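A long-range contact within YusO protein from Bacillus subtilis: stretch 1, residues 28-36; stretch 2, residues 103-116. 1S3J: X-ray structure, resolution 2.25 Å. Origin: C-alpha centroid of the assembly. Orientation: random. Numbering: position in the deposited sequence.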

# COMPACT_ATOMS: atom_id res chain seq x y z
N GLU A 28 6.71 5.76 -9.58
CA GLU A 28 7.40 6.22 -10.78
C GLU A 28 8.57 7.15 -10.39
O GLU A 28 9.63 7.10 -11.00
CB GLU A 28 6.41 6.91 -11.74
CG GLU A 28 7.00 7.57 -12.99
CD GLU A 28 6.10 8.66 -13.56
OE1 GLU A 28 6.64 9.72 -13.97
OE2 GLU A 28 4.86 8.48 -13.58
N SER A 29 8.35 7.97 -9.36
CA SER A 29 9.37 8.89 -8.85
C SER A 29 10.55 8.14 -8.21
O SER A 29 11.69 8.59 -8.29
CB SER A 29 8.76 9.83 -7.81
OG SER A 29 9.74 10.66 -7.23
N MSE A 30 10.24 7.02 -7.56
CA MSE A 30 11.24 6.18 -6.92
C MSE A 30 12.13 5.49 -7.96
O MSE A 30 13.35 5.45 -7.82
CB MSE A 30 10.57 5.05 -6.16
CG MSE A 30 9.81 5.45 -4.97
SE MSE A 30 9.52 3.87 -3.92
CE MSE A 30 11.16 3.92 -3.06
N GLU A 31 11.47 4.92 -8.98
CA GLU A 31 12.14 4.16 -10.03
C GLU A 31 13.17 5.02 -10.74
O GLU A 31 14.25 4.54 -11.07
CB GLU A 31 11.12 3.59 -11.04
CG GLU A 31 10.47 2.27 -10.62
CD GLU A 31 9.37 1.82 -11.58
OE1 GLU A 31 9.62 1.74 -12.80
OE2 GLU A 31 8.24 1.53 -11.11
N LYS A 32 12.84 6.29 -10.96
CA LYS A 32 13.74 7.27 -11.59
C LYS A 32 14.93 7.61 -10.69
O LYS A 32 16.03 7.85 -11.19
CB LYS A 32 12.96 8.56 -11.95
CG LYS A 32 13.80 9.74 -12.53
CD LYS A 32 14.43 9.43 -13.91
CE LYS A 32 15.93 9.04 -13.82
NZ LYS A 32 16.66 9.15 -15.13
N GLN A 33 14.73 7.65 -9.37
CA GLN A 33 15.84 7.83 -8.44
C GLN A 33 16.59 6.49 -8.18
O GLN A 33 17.57 6.46 -7.46
CB GLN A 33 15.36 8.48 -7.14
CG GLN A 33 14.95 9.96 -7.27
CD GLN A 33 16.12 10.89 -7.63
OE1 GLN A 33 17.16 10.90 -6.95
NE2 GLN A 33 15.95 11.67 -8.71
N GLY A 34 16.12 5.40 -8.77
CA GLY A 34 16.82 4.13 -8.74
C GLY A 34 16.61 3.25 -7.53
O GLY A 34 17.21 2.17 -7.45
N VAL A 35 15.76 3.67 -6.59
CA VAL A 35 15.55 2.94 -5.34
C VAL A 35 14.15 2.30 -5.29
O VAL A 35 13.19 2.81 -5.87
CB VAL A 35 15.82 3.85 -4.07
CG1 VAL A 35 16.79 4.97 -4.40
CG2 VAL A 35 14.55 4.44 -3.50
N THR A 36 14.07 1.17 -4.60
CA THR A 36 12.80 0.47 -4.39
C THR A 36 12.24 0.86 -3.03
O THR A 36 12.94 1.47 -2.22
CB THR A 36 13.02 -1.05 -4.43
OG1 THR A 36 13.93 -1.44 -3.38
CG2 THR A 36 13.66 -1.49 -5.79
N ILE A 103 21.99 12.14 0.70
CA ILE A 103 21.51 12.99 -0.38
C ILE A 103 20.43 12.28 -1.19
O ILE A 103 19.46 12.89 -1.61
CB ILE A 103 22.69 13.41 -1.28
CG1 ILE A 103 23.63 14.35 -0.52
CG2 ILE A 103 22.20 14.07 -2.56
CD1 ILE A 103 25.05 14.39 -1.10
N LYS A 104 20.58 10.97 -1.40
CA LYS A 104 19.64 10.21 -2.21
C LYS A 104 18.33 10.02 -1.45
O LYS A 104 17.25 10.10 -2.05
CB LYS A 104 20.21 8.86 -2.63
CG LYS A 104 19.53 8.23 -3.84
CD LYS A 104 19.55 9.17 -5.04
CE LYS A 104 19.22 8.47 -6.30
NZ LYS A 104 19.62 9.28 -7.47
N PHE A 105 18.42 9.79 -0.14
CA PHE A 105 17.23 9.64 0.70
C PHE A 105 16.44 10.95 0.74
O PHE A 105 15.20 10.93 0.86
CB PHE A 105 17.58 9.22 2.13
CG PHE A 105 16.41 9.22 3.06
CD1 PHE A 105 15.42 8.25 2.94
CD2 PHE A 105 16.26 10.21 4.01
CE1 PHE A 105 14.31 8.25 3.79
CE2 PHE A 105 15.15 10.22 4.86
CZ PHE A 105 14.19 9.24 4.76
N GLU A 106 17.15 12.07 0.61
CA GLU A 106 16.54 13.40 0.71
C GLU A 106 15.84 13.78 -0.59
O GLU A 106 14.77 14.38 -0.57
CB GLU A 106 17.58 14.45 1.09
CG GLU A 106 17.12 15.48 2.10
CD GLU A 106 16.72 14.88 3.43
OE1 GLU A 106 17.56 14.22 4.07
OE2 GLU A 106 15.54 15.08 3.85
N GLU A 107 16.46 13.40 -1.71
CA GLU A 107 15.91 13.61 -3.04
C GLU A 107 14.63 12.79 -3.25
O GLU A 107 13.66 13.27 -3.80
CB GLU A 107 16.95 13.23 -4.10
CG GLU A 107 18.14 14.17 -4.15
CD GLU A 107 19.16 13.79 -5.23
OE1 GLU A 107 19.14 12.65 -5.75
OE2 GLU A 107 20.00 14.66 -5.56
N VAL A 108 14.64 11.55 -2.77
CA VAL A 108 13.47 10.70 -2.85
C VAL A 108 12.33 11.26 -1.97
O VAL A 108 11.18 11.34 -2.39
CB VAL A 108 13.82 9.25 -2.44
CG1 VAL A 108 12.56 8.39 -2.32
CG2 VAL A 108 14.78 8.61 -3.45
N LEU A 109 12.67 11.68 -0.75
CA LEU A 109 11.66 12.17 0.19
C LEU A 109 11.02 13.49 -0.29
O LEU A 109 9.81 13.67 -0.20
CB LEU A 109 12.28 12.35 1.58
CG LEU A 109 11.34 12.33 2.78
CD1 LEU A 109 10.85 10.92 3.10
CD2 LEU A 109 12.04 12.95 4.01
N ALA A 110 11.85 14.39 -0.82
CA ALA A 110 11.37 15.66 -1.36
C ALA A 110 10.45 15.41 -2.54
O ALA A 110 9.43 16.06 -2.65
CB ALA A 110 12.54 16.57 -1.75
N GLY A 111 10.81 14.46 -3.40
CA GLY A 111 9.94 14.01 -4.46
C GLY A 111 8.57 13.56 -3.95
O GLY A 111 7.53 13.94 -4.51
N ARG A 112 8.57 12.74 -2.89
CA ARG A 112 7.33 12.26 -2.27
C ARG A 112 6.52 13.40 -1.64
O ARG A 112 5.29 13.39 -1.68
CB ARG A 112 7.60 11.23 -1.17
CG ARG A 112 8.04 9.86 -1.66
CD ARG A 112 8.37 8.90 -0.51
NE ARG A 112 8.08 7.50 -0.84
CZ ARG A 112 6.99 6.83 -0.49
NH1 ARG A 112 6.03 7.41 0.22
NH2 ARG A 112 6.84 5.57 -0.86
N LYS A 113 7.22 14.36 -1.04
CA LYS A 113 6.58 15.46 -0.34
C LYS A 113 5.87 16.34 -1.37
O LYS A 113 4.72 16.68 -1.19
CB LYS A 113 7.62 16.26 0.47
CG LYS A 113 7.15 17.62 0.98
CD LYS A 113 8.27 18.40 1.69
CE LYS A 113 7.71 19.54 2.54
NZ LYS A 113 6.41 20.06 1.99
N ALA A 114 6.57 16.65 -2.46
CA ALA A 114 6.05 17.50 -3.50
C ALA A 114 4.80 16.91 -4.14
O ALA A 114 3.88 17.64 -4.47
CB ALA A 114 7.12 17.76 -4.55
N ILE A 115 4.76 15.59 -4.31
CA ILE A 115 3.55 14.92 -4.81
C ILE A 115 2.37 15.06 -3.83
O ILE A 115 1.27 15.43 -4.22
CB ILE A 115 3.83 13.42 -5.08
CG1 ILE A 115 4.56 13.27 -6.42
CG2 ILE A 115 2.53 12.61 -5.11
CD1 ILE A 115 5.22 11.92 -6.64
N MSE A 116 2.61 14.77 -2.56
CA MSE A 116 1.57 14.84 -1.54
C MSE A 116 1.02 16.24 -1.41
O MSE A 116 -0.18 16.44 -1.32
CB MSE A 116 2.11 14.38 -0.17
CG MSE A 116 1.03 14.26 0.92
SE MSE A 116 -0.41 13.02 0.45
CE MSE A 116 0.59 11.68 -0.46
O HOH W 1 10.49 10.22 -4.65

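How do the two backbones lie against each other? The end of one helix, residues 28-32, runs nearly antiparallel to the long helix 103-116, at 158°, with the axes 9.9 Å apart at their closest. Ser29 sits nearest Gly111 (CA to CA 6.8 Å) and Met30 nearest Val108 (6.5 Å between CA atoms). Beyond the helix, Gly34 takes a positive phi of 84°, which favours glycine; in this Schellman motif Val35 N bonds Met30 O at 3.2 Å and Gly34 N bonds Glu31 O weakly at 3.1 Å. The CA-to-CB bond of Val35 points toward the long helix.

What does the absence of a side chain at Gly111 allow? A CB there would point toward stretch 1 and lie 3.1 Å from Ser29 OG, a tight fit. Ser29, with chi1 t, instead has its OG 4.4 Å from Gly111 CA. The hydroxyl also hydrogen-bonds a water, 2.7 Å from OG, which donates to Val108 O at 2.6 Å, linking the side chain to a helical carbonyl. Ser29 CB meanwhile meets Ile115 CD1 at 4.3 Å.

Why does Gln33 fold as it does? Its chi1 and chi2 are both m, and the bent chain carries OE1 to Lys104, whose NZ donates a hydrogen bond to it at 3.0 Å. The CA-to-CB bond of Lys104 points sideways, but a bend at chi2 (p), followed by t at chi3 and chi4, brings NZ to Gln33 OE1. Glu107 OE1 lies 2.9 Å from Gln33 OE1, yet both are acceptors and no bond joins them; Lys104 NZ makes a long salt bridge to Glu107 OE1 at 3.8 Å.

Which contacts surround the polar cluster? Val108, chi1 t, directs CG2 to Gln33 CB at 3.7 Å and to Val35 CG2 at 4.2 Å. Val35 has an off-well chi1 of -26°, and its CG1 meets Lys104 CG, 4.3 Å away, in the aliphatic part of the lysine. Further along, Met30, a selenomethionine (m, t, p), starts sideways, but its end comes nearer stretch 2, placing SE at the edge of the Arg112 guanidinium, 4.4 Å from NH2.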